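PDB 3NF4: acyl-CoA dehydrogenase from Mycobacterium thermoresistibile, which probably catalyses the alpha,beta-dehydrogenation of acyl-CoA thioesters, passing the electrons to its bound flavin-adenine dinucleotide. Local coordinates for residues L135-A140 / A145-A150; D174-F179 / L201-P206. One frame throughout, in Å; residues are numbered along the deposited sequence.

Overall arrangement
Both contacts lie in the middle beta domain of the acyl-CoA dehydrogenase fold and follow one another along the chain, neither nested nor crossed. Leaving strand 131-134, the chain enters a loop, and interaction 1 ties residues 135-140 to 145-150 across a gap of four residues before strand 150-154 begins. Interaction 2 comes later and closes a longer loop, where a side chain of strand 175-181 in the mixed sheet reaches one of strand 201-203, outermost within the chain in the antiparallel sheet; 21 residues, including strand 189-195, separate its segments. The centres are about 14 Å apart, and the two touch directly, Leu135 CD1 lying 3.4 Å from Phe179 CD2. Interaction 1 carries the flavin-binding Ser136.

Interaction 1: residues L135-A140 / A145-A150; sequences LSEPQA and AALRCA. With FAD (flavin-adenine dinucleotide), chain C.
Glu137 reaches the 145-150 backbone because its CG stands anti to the carbonyl carbon (chi1 -59°) and the chain is extended beyond CG, bringing the carboxylate to the peptide N-H groups of Arg148 and Cys149. Arg148 N lies on the syn side of both oxygens but tilted well out of the carboxylate plane, 2.9 Å from OE1 and 3.0 Å from OE2 of Glu137, a bifurcated bond. Cys149 N binds Glu137 OE2 at 3.1 Å and is nearly straight, at 171°; the two amides approach OE2 from opposite faces of its plane.

Gln139 NE2 and Arg148 N, by contrast, approach Glu137 OE1 from the same face. A bend at chi2 folds the Gln139 chain back, and NE2 donates to Glu137 OE1 at 2.8 Å, coming from above the carboxylate plane while OE1 stays almost within the amide plane. The carboxylate is thus gripped by three donors of these segments, and Lys164 adds a salt bridge to OE2, which would probably stabilise the negative charge. Leu147 sets its CB 3.3 Å from Glu137 OE2, while Ala140 CB rests 4.3 Å from Ala146 CB.

The type I turn from Glu137 to Ala140 thereby leans on the returning loop just beyond the flavin: Ser136 OG binds FAD N1 at 2.9 Å, and Ser136 N donates to FAD O2. Pro138 O accepts from Arg276 of the second subunit. Strand 157-168 backs the loop through Lys164 and Ser165, and Cys149 pairs with Arg181 of strand 175-181 as the chain enters strand 150-154.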
ATOM      1  N   LEU A 135     -22.466  25.838  -2.269  1.00 64.66           N
ATOM      2  CA  LEU A 135     -23.101  24.991  -1.264  1.00 65.73           C
ATOM      3  C   LEU A 135     -22.371  25.031   0.081  1.00 65.86           C
ATOM      4  O   LEU A 135     -23.003  25.207   1.126  1.00 67.12           O
ATOM      5  CB  LEU A 135     -23.257  23.550  -1.796  1.00 65.09           C
ATOM      6  CG  LEU A 135     -23.875  22.437  -0.938  1.00 66.20           C
ATOM      7  CD1 LEU A 135     -25.371  22.406  -1.076  1.00 68.49           C
ATOM      8  CD2 LEU A 135     -23.331  21.058  -1.304  1.00 63.47           C
ATOM      9  N   SER A 136     -21.046  24.884   0.040  1.00 64.98           N
ATOM     10  CA  SER A 136     -20.200  24.849   1.228  1.00 64.66           C
ATOM     11  C   SER A 136     -20.145  26.159   2.049  1.00 65.94           C
ATOM     12  O   SER A 136     -20.174  27.260   1.494  1.00 65.68           O
ATOM     13  CB  SER A 136     -18.776  24.446   0.831  1.00 62.91           C
ATOM     14  OG  SER A 136     -18.751  23.185   0.188  1.00 61.60           O
ATOM     15  N   GLU A 137     -20.045  26.003   3.372  1.00 67.03           N
ATOM     16  CA  GLU A 137     -19.810  27.107   4.315  1.00 69.11           C
ATOM     17  C   GLU A 137     -18.600  26.731   5.186  1.00 68.91           C
ATOM     18  O   GLU A 137     -18.164  25.582   5.156  1.00 67.80           O
ATOM     19  CB  GLU A 137     -21.070  27.385   5.170  1.00 70.55           C
ATOM     20  CG  GLU A 137     -22.297  27.753   4.328  1.00 73.15           C
ATOM     21  CD  GLU A 137     -23.591  28.033   5.119  1.00 77.99           C
ATOM     22  OE1 GLU A 137     -23.537  28.372   6.335  1.00 79.64           O
ATOM     23  OE2 GLU A 137     -24.676  27.950   4.487  1.00 78.02           O
ATOM     24  N   PRO A 138     -18.052  27.689   5.965  1.00 70.37           N
ATOM     25  CA  PRO A 138     -16.875  27.337   6.805  1.00 70.12           C
ATOM     26  C   PRO A 138     -17.150  26.207   7.822  1.00 71.31           C
ATOM     27  O   PRO A 138     -16.294  25.341   8.028  1.00 70.31           O
ATOM     28  CB  PRO A 138     -16.532  28.644   7.532  1.00 70.91           C
ATOM     29  CG  PRO A 138     -17.425  29.741   6.895  1.00 71.35           C
ATOM     30  CD  PRO A 138     -18.573  29.048   6.237  1.00 71.20           C
ATOM     31  N   GLN A 139     -18.343  26.192   8.410  1.00 73.35           N
ATOM     32  CA  GLN A 139     -18.699  25.163   9.398  1.00 75.22           C
ATOM     33  C   GLN A 139     -19.335  23.892   8.787  1.00 75.44           C
ATOM     34  O   GLN A 139     -19.853  23.034   9.513  1.00 76.65           O
ATOM     35  CB  GLN A 139     -19.582  25.763  10.518  1.00 76.99           C
ATOM     36  CG  GLN A 139     -21.097  25.956  10.197  1.00 78.80           C
ATOM     37  CD  GLN A 139     -21.410  26.926   9.034  1.00 78.71           C
ATOM     38  OE1 GLN A 139     -20.684  27.910   8.781  1.00 77.77           O
ATOM     39  NE2 GLN A 139     -22.515  26.655   8.343  1.00 77.39           N
ATOM     40  N   ALA A 140     -19.274  23.774   7.462  1.00 74.78           N
ATOM     41  CA  ALA A 140     -20.003  22.728   6.736  1.00 74.64           C
ATOM     42  C   ALA A 140     -19.499  22.534   5.294  1.00 73.22           C
ATOM     43  O   ALA A 140     -19.933  23.221   4.354  1.00 73.18           O
ATOM     44  CB  ALA A 140     -21.526  23.020   6.766  1.00 76.26           C
ATOM     45  N   ALA A 145     -26.121  19.256   5.471  1.00 82.16           N
ATOM     46  CA  ALA A 145     -27.298  19.622   6.282  1.00 83.83           C
ATOM     47  C   ALA A 145     -27.088  20.679   7.382  1.00 84.21           C
ATOM     48  O   ALA A 145     -28.052  21.290   7.837  1.00 85.80           O
ATOM     49  CB  ALA A 145     -27.926  18.363   6.882  1.00 84.96           C
ATOM     50  N   ALA A 146     -25.841  20.893   7.797  1.00 82.51           N
ATOM     51  CA  ALA A 146     -25.533  21.851   8.867  1.00 82.77           C
ATOM     52  C   ALA A 146     -25.348  23.303   8.370  1.00 82.06           C
ATOM     53  O   ALA A 146     -24.878  24.172   9.118  1.00 81.87           O
ATOM     54  CB  ALA A 146     -24.301  21.378   9.666  1.00 81.59           C
ATOM     55  N   LEU A 147     -25.724  23.563   7.118  1.00 81.22           N
ATOM     56  CA  LEU A 147     -25.537  24.893   6.533  1.00 80.84           C
ATOM     57  C   LEU A 147     -26.478  25.925   7.174  1.00 82.64           C
ATOM     58  O   LEU A 147     -27.500  25.563   7.771  1.00 84.24           O
ATOM     59  CB  LEU A 147     -25.634  24.870   4.997  1.00 79.46           C
ATOM     60  CG  LEU A 147     -26.956  24.624   4.271  1.00 81.21           C
ATOM     61  CD1 LEU A 147     -27.931  25.799   4.427  1.00 83.00           C
ATOM     62  CD2 LEU A 147     -26.700  24.367   2.803  1.00 79.51           C
ATOM     63  N   ARG A 148     -26.134  27.205   7.051  1.00 82.22           N
ATOM     64  CA  ARG A 148     -26.841  28.233   7.809  1.00 84.06           C
ATOM     65  C   ARG A 148     -27.155  29.575   7.136  1.00 84.49           C
ATOM     66  O   ARG A 148     -27.842  30.404   7.739  1.00 86.21           O
ATOM     67  CB  ARG A 148     -26.128  28.455   9.137  1.00 82.09           C
ATOM     68  CG  ARG A 148     -26.956  28.006  10.316  1.00 83.98           C
ATOM     69  CD  ARG A 148     -26.084  27.651  11.502  1.00 83.05           C
ATOM     70  NE  ARG A 148     -26.207  26.228  11.833  1.00 82.59           N
ATOM     71  CZ  ARG A 148     -26.934  25.744  12.850  1.00 84.92           C
ATOM     72  NH1 ARG A 148     -27.616  26.566  13.672  1.00 84.78           N
ATOM     73  NH2 ARG A 148     -26.965  24.426  13.055  1.00 82.47           N
ATOM     74  N   CYS A 149     -26.665  29.786   5.911  1.00 83.19           N
ATOM     75  CA  CYS A 149     -27.007  30.975   5.132  1.00 83.89           C
ATOM     76  C   CYS A 149     -28.540  31.087   5.097  1.00 85.89           C
ATOM     77  O   CYS A 149     -29.237  30.134   4.725  1.00 85.92           O
ATOM     78  CB  CYS A 149     -26.420  30.907   3.714  1.00 82.39           C
ATOM     79  SG  CYS A 149     -26.309  32.516   2.811  1.00 83.50           S
ATOM     80  N   ALA A 150     -29.054  32.235   5.526  1.00 87.15           N
ATOM     81  CA  ALA A 150     -30.496  32.392   5.704  1.00 89.80           C
ATOM     82  C   ALA A 150     -31.202  33.043   4.509  1.00 90.28           C
ATOM     83  O   ALA A 150     -30.784  34.087   4.021  1.00 89.99           O
ATOM     84  CB  ALA A 150     -30.795  33.148   7.008  1.00 91.17           C
TER
HETATM   85  PA  FAD C 384     -14.157  18.815   6.816  1.00 65.11           P
HETATM   86  O1A FAD C 384     -15.588  18.435   6.551  1.00 65.34           O
HETATM   87  O2A FAD C 384     -13.891  19.743   7.971  1.00 66.49           O
HETATM   88  O5B FAD C 384     -13.304  17.469   7.069  1.00 64.51           O
HETATM   89  C5B FAD C 384     -11.991  17.439   7.625  1.00 61.57           C
HETATM   90  C4B FAD C 384     -11.509  15.983   7.717  1.00 60.86           C
HETATM   91  O4B FAD C 384     -12.402  15.160   8.498  1.00 61.61           O
HETATM   92  C3B FAD C 384     -11.413  15.344   6.337  1.00 60.14           C
HETATM   93  O3B FAD C 384     -10.229  14.551   6.279  1.00 58.43           O
HETATM   94  C2B FAD C 384     -12.625  14.430   6.254  1.00 61.58           C
HETATM   95  O2B FAD C 384     -12.425  13.342   5.322  1.00 60.55           O
HETATM   96  C1B FAD C 384     -12.853  14.034   7.725  1.00 61.15           C
HETATM   97  N9A FAD C 384     -14.295  13.736   7.913  1.00 62.18           N
HETATM   98  C8A FAD C 384     -15.322  14.634   7.860  1.00 61.83           C
HETATM   99  N7A FAD C 384     -16.488  13.974   8.034  1.00 60.55           N
HETATM  100  C5A FAD C 384     -16.190  12.664   8.203  1.00 61.77           C
HETATM  101  C6A FAD C 384     -16.957  11.524   8.428  1.00 63.28           C
HETATM  102  N6A FAD C 384     -18.306  11.627   8.502  1.00 63.45           N
HETATM  103  N1A FAD C 384     -16.339  10.312   8.567  1.00 63.08           N
HETATM  104  C2A FAD C 384     -14.998  10.204   8.485  1.00 61.39           C
HETATM  105  N3A FAD C 384     -14.243  11.293   8.255  1.00 61.02           N
HETATM  106  C4A FAD C 384     -14.809  12.518   8.115  1.00 60.74           C
HETATM  107  N1  FAD C 384     -17.555  23.627  -2.465  1.00 76.42           N
HETATM  108  C2  FAD C 384     -18.660  23.953  -3.203  1.00 78.80           C
HETATM  109  O2  FAD C 384     -19.818  23.754  -2.750  1.00 80.23           O
HETATM  110  N3  FAD C 384     -18.525  24.497  -4.441  1.00 77.55           N
HETATM  111  C4  FAD C 384     -17.298  24.726  -4.978  1.00 75.96           C
HETATM  112  O4  FAD C 384     -17.221  25.235  -6.125  1.00 74.82           O
HETATM  113  C4X FAD C 384     -16.147  24.390  -4.239  1.00 73.88           C
HETATM  114  N5  FAD C 384     -14.908  24.623  -4.749  1.00 70.63           N
HETATM  115  C5X FAD C 384     -13.811  24.319  -4.005  1.00 69.21           C
HETATM  116  C6  FAD C 384     -12.539  24.561  -4.526  1.00 67.12           C
HETATM  117  C7  FAD C 384     -11.395  24.260  -3.786  1.00 65.86           C
HETATM  118  C7M FAD C 384     -10.038  24.540  -4.387  1.00 61.55           C
HETATM  119  C8  FAD C 384     -11.546  23.707  -2.509  1.00 66.62           C
HETATM  120  C8M FAD C 384     -10.386  23.339  -1.619  1.00 64.67           C
HETATM  121  C9  FAD C 384     -12.819  23.463  -1.998  1.00 68.49           C
HETATM  122  C9A FAD C 384     -13.961  23.758  -2.725  1.00 69.32           C
HETATM  123  N10 FAD C 384     -15.191  23.507  -2.201  1.00 72.46           N
HETATM  124  C10 FAD C 384     -16.293  23.836  -2.943  1.00 74.32           C
HETATM  125  C1' FAD C 384     -15.342  22.917  -0.835  1.00 72.65           C
HETATM  126  C2' FAD C 384     -14.971  21.414  -0.725  1.00 71.90           C
HETATM  127  O2' FAD C 384     -15.974  20.614  -1.383  1.00 71.46           O
HETATM  128  C3' FAD C 384     -14.692  20.976   0.743  1.00 70.34           C
HETATM  129  O3' FAD C 384     -13.498  21.645   1.173  1.00 68.73           O
HETATM  130  C4' FAD C 384     -14.506  19.466   1.019  1.00 69.85           C
HETATM  131  O4' FAD C 384     -15.540  18.679   0.401  1.00 72.09           O
HETATM  132  C5' FAD C 384     -14.392  19.032   2.504  1.00 69.49           C
HETATM  133  O5' FAD C 384     -15.044  19.848   3.510  1.00 69.88           O
HETATM  134  P   FAD C 384     -14.171  20.634   4.633  1.00 68.79           P
HETATM  135  O1P FAD C 384     -13.079  21.420   3.928  1.00 67.82           O
HETATM  136  O2P FAD C 384     -15.075  21.387   5.570  1.00 69.14           O
HETATM  137  O3P FAD C 384     -13.495  19.407   5.454  1.00 66.45           O

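Interaction 2: residues D174-F179 / L201-P206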
ATOM      1  N   ASP A 174     -21.176  34.378 -14.370  1.00 71.55           N
ATOM      2  CA  ASP A 174     -22.322  35.167 -14.799  1.00 73.78           C
ATOM      3  C   ASP A 174     -23.571  34.854 -13.988  1.00 73.92           C
ATOM      4  O   ASP A 174     -24.470  35.690 -13.900  1.00 75.48           O
ATOM      5  CB  ASP A 174     -22.590  34.982 -16.302  1.00 74.89           C
ATOM      6  CG  ASP A 174     -21.356  35.271 -17.161  1.00 76.51           C
ATOM      7  OD1 ASP A 174     -20.726  36.336 -17.022  1.00 79.82           O
ATOM      8  OD2 ASP A 174     -21.010  34.423 -17.995  1.00 81.22           O
ATOM      9  N   PHE A 175     -23.610  33.655 -13.403  1.00 72.61           N
ATOM     10  CA  PHE A 175     -24.716  33.190 -12.570  1.00 72.52           C
ATOM     11  C   PHE A 175     -24.228  32.199 -11.516  1.00 71.27           C
ATOM     12  O   PHE A 175     -23.193  31.535 -11.693  1.00 69.66           O
ATOM     13  CB  PHE A 175     -25.859  32.589 -13.415  1.00 73.98           C
ATOM     14  CG  PHE A 175     -25.469  31.353 -14.214  1.00 73.13           C
ATOM     15  CD1 PHE A 175     -25.690  30.080 -13.702  1.00 73.11           C
ATOM     16  CD2 PHE A 175     -24.900  31.465 -15.482  1.00 72.74           C
ATOM     17  CE1 PHE A 175     -25.341  28.937 -14.437  1.00 71.50           C
ATOM     18  CE2 PHE A 175     -24.543  30.324 -16.221  1.00 72.02           C
ATOM     19  CZ  PHE A 175     -24.774  29.063 -15.699  1.00 70.18           C
ATOM     20  N   TYR A 176     -24.987  32.109 -10.422  1.00 71.36           N
ATOM     21  CA  TYR A 176     -24.627  31.291  -9.281  1.00 70.13           C
ATOM     22  C   TYR A 176     -25.795  30.405  -8.869  1.00 70.99           C
ATOM     23  O   TYR A 176     -26.912  30.888  -8.693  1.00 72.75           O
ATOM     24  CB  TYR A 176     -24.190  32.174  -8.094  1.00 69.57           C
ATOM     25  CG  TYR A 176     -22.921  32.950  -8.360  1.00 68.88           C
ATOM     26  CD1 TYR A 176     -21.674  32.445  -7.987  1.00 66.79           C
ATOM     27  CD2 TYR A 176     -22.957  34.177  -9.024  1.00 69.44           C
ATOM     28  CE1 TYR A 176     -20.504  33.160  -8.250  1.00 65.62           C
ATOM     29  CE2 TYR A 176     -21.791  34.898  -9.300  1.00 68.60           C
ATOM     30  CZ  TYR A 176     -20.576  34.386  -8.915  1.00 67.07           C
ATOM     31  OH  TYR A 176     -19.435  35.097  -9.185  1.00 66.56           O
ATOM     32  N   THR A 177     -25.534  29.114  -8.706  1.00 69.64           N
ATOM     33  CA  THR A 177     -26.507  28.227  -8.107  1.00 70.27           C
ATOM     34  C   THR A 177     -26.276  28.192  -6.593  1.00 70.23           C
ATOM     35  O   THR A 177     -25.265  27.656  -6.136  1.00 69.63           O
ATOM     36  CB  THR A 177     -26.431  26.826  -8.747  1.00 69.68           C
ATOM     37  OG1 THR A 177     -26.886  26.905 -10.103  1.00 70.35           O
ATOM     38  CG2 THR A 177     -27.299  25.837  -8.021  1.00 70.61           C
ATOM     39  N   LEU A 178     -27.230  28.746  -5.836  1.00 71.11           N
ATOM     40  CA  LEU A 178     -27.149  28.916  -4.380  1.00 70.73           C
ATOM     41  C   LEU A 178     -28.023  27.945  -3.572  1.00 71.89           C
ATOM     42  O   LEU A 178     -29.130  27.597  -4.000  1.00 73.29           O
ATOM     43  CB  LEU A 178     -27.564  30.351  -4.028  1.00 71.68           C
ATOM     44  CG  LEU A 178     -27.652  30.804  -2.561  1.00 71.62           C
ATOM     45  CD1 LEU A 178     -26.271  30.755  -1.831  1.00 67.47           C
ATOM     46  CD2 LEU A 178     -28.306  32.191  -2.460  1.00 71.29           C
ATOM     47  N   PHE A 179     -27.543  27.541  -2.392  1.00 71.37           N
ATOM     48  CA  PHE A 179     -28.350  26.769  -1.435  1.00 72.56           C
ATOM     49  C   PHE A 179     -28.461  27.499  -0.097  1.00 74.13           C
ATOM     50  O   PHE A 179     -27.450  27.716   0.560  1.00 73.19           O
ATOM     51  CB  PHE A 179     -27.780  25.355  -1.244  1.00 70.98           C
ATOM     52  CG  PHE A 179     -27.849  24.501  -2.491  1.00 70.26           C
ATOM     53  CD1 PHE A 179     -28.976  23.722  -2.758  1.00 71.70           C
ATOM     54  CD2 PHE A 179     -26.803  24.491  -3.410  1.00 66.41           C
ATOM     55  CE1 PHE A 179     -29.054  22.939  -3.925  1.00 69.95           C
ATOM     56  CE2 PHE A 179     -26.872  23.714  -4.566  1.00 66.62           C
ATOM     57  CZ  PHE A 179     -28.001  22.937  -4.823  1.00 66.96           C
ATOM     58  N   LEU A 201     -24.772  41.426  -2.744  1.00 79.30           N
ATOM     59  CA  LEU A 201     -23.826  40.310  -2.938  1.00 77.46           C
ATOM     60  C   LEU A 201     -22.396  40.781  -3.225  1.00 75.98           C
ATOM     61  O   LEU A 201     -22.167  41.550  -4.150  1.00 76.30           O
ATOM     62  CB  LEU A 201     -24.294  39.366  -4.067  1.00 76.61           C
ATOM     63  CG  LEU A 201     -23.295  38.307  -4.593  1.00 75.35           C
ATOM     64  CD1 LEU A 201     -22.859  37.258  -3.510  1.00 71.26           C
ATOM     65  CD2 LEU A 201     -23.823  37.619  -5.847  1.00 73.56           C
ATOM     66  N   SER A 202     -21.446  40.288  -2.440  1.00 74.76           N
ATOM     67  CA  SER A 202     -20.035  40.670  -2.571  1.00 74.22           C
ATOM     68  C   SER A 202     -19.084  39.471  -2.333  1.00 72.31           C
ATOM     69  O   SER A 202     -19.444  38.515  -1.640  1.00 71.93           O
ATOM     70  CB  SER A 202     -19.715  41.815  -1.594  1.00 74.78           C
ATOM     71  OG  SER A 202     -19.933  41.402  -0.254  1.00 75.65           O
ATOM     72  N   PHE A 203     -17.875  39.534  -2.893  1.00 70.99           N
ATOM     73  CA  PHE A 203     -16.939  38.410  -2.819  1.00 69.54           C
ATOM     74  C   PHE A 203     -15.622  38.786  -2.163  1.00 69.11           C
ATOM     75  O   PHE A 203     -15.032  39.806  -2.506  1.00 69.66           O
ATOM     76  CB  PHE A 203     -16.673  37.836  -4.219  1.00 68.64           C
ATOM     77  CG  PHE A 203     -17.905  37.317  -4.904  1.00 68.51           C
ATOM     78  CD1 PHE A 203     -18.319  36.016  -4.717  1.00 67.60           C
ATOM     79  CD2 PHE A 203     -18.651  38.139  -5.742  1.00 70.50           C
ATOM     80  CE1 PHE A 203     -19.473  35.530  -5.353  1.00 69.88           C
ATOM     81  CE2 PHE A 203     -19.800  37.666  -6.387  1.00 70.82           C
ATOM     82  CZ  PHE A 203     -20.215  36.365  -6.193  1.00 69.13           C
ATOM     83  N   GLY A 204     -15.147  37.946  -1.239  1.00 68.29           N
ATOM     84  CA  GLY A 204     -13.853  38.165  -0.586  1.00 67.17           C
ATOM     85  C   GLY A 204     -12.659  37.937  -1.512  1.00 66.11           C
ATOM     86  O   GLY A 204     -12.824  37.618  -2.692  1.00 65.55           O
ATOM     87  N   LYS A 205     -11.448  38.073  -0.969  1.00 65.25           N
ATOM     88  CA  LYS A 205     -10.232  37.905  -1.776  1.00 64.15           C
ATOM     89  C   LYS A 205      -9.958  36.403  -2.065  1.00 62.49           C
ATOM     90  O   LYS A 205     -10.293  35.531  -1.237  1.00 61.85           O
ATOM     91  CB  LYS A 205      -9.026  38.620  -1.124  1.00 64.03           C
ATOM     92  CG  LYS A 205      -8.081  37.716  -0.368  1.00 65.33           C
ATOM     93  CD  LYS A 205      -7.151  38.462   0.541  1.00 70.77           C
ATOM     94  CE  LYS A 205      -6.157  37.488   1.227  1.00 74.94           C
ATOM     95  NZ  LYS A 205      -5.085  36.890   0.312  1.00 75.35           N
ATOM     96  N   PRO A 206      -9.356  36.104  -3.239  1.00 61.02           N
ATOM     97  CA  PRO A 206      -8.995  34.730  -3.600  1.00 59.44           C
ATOM     98  C   PRO A 206      -8.111  34.030  -2.551  1.00 58.15           C
ATOM     99  O   PRO A 206      -7.119  34.605  -2.099  1.00 57.29           O
ATOM    100  CB  PRO A 206      -8.234  34.905  -4.924  1.00 58.69           C
ATOM    101  CG  PRO A 206      -8.772  36.179  -5.500  1.00 60.03           C
ATOM    102  CD  PRO A 206      -8.971  37.063  -4.299  1.00 61.38           C
TER
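Tyr176 and Phe203 bring together the two sheets of the middle beta domain of the acyl-CoA dehydrogenase fold: Tyr176 belongs to strand 175-181 of the mixed sheet, Phe203 to strand 201-203 of the antiparallel one. The strands themselves stay well apart, their nearest CA atoms, those of Tyr176 and Leu201, being 11.1 Å from each other, so the gap is bridged by side chains alone.

Both aromatic residues adopt the same first torsion, with CG anti to the carbonyl carbon (chi1 -65° in Tyr176, -60° in Phe203), and each CB is directed at the opposing segment. In both, chi2 turns the ring roughly perpendicular to the CA-CB-CG plane, which sets how the two planes face. The two side chains approach from opposite directions. Their rings are near parallel, inclined by 30°, but a centroid separation of 5.2 Å marks them as displaced, with little overlap. Phe203 CZ lies against the CZ-OH end of Tyr176, 3.4 Å from Tyr176 CZ.

Around the pair, the Tyr176 side chain also touches Ile167 in strand 157-168 of the antiparallel sheet, and Phe203 packs on Thr218 of strand 217-228, its neighbour in that sheet. The main chain of Tyr176 pairs with Val194 of the neighbouring strand 189-195, which fixes the root of its side chain.

The phenol end is buried, and its hydroxyl is hydrogen-bonded to the backbone N of Gly171, just before the strand, which holds the tyrosine oxygen in position where Phe203 CZ comes to 3.3 Å from Tyr176 OH.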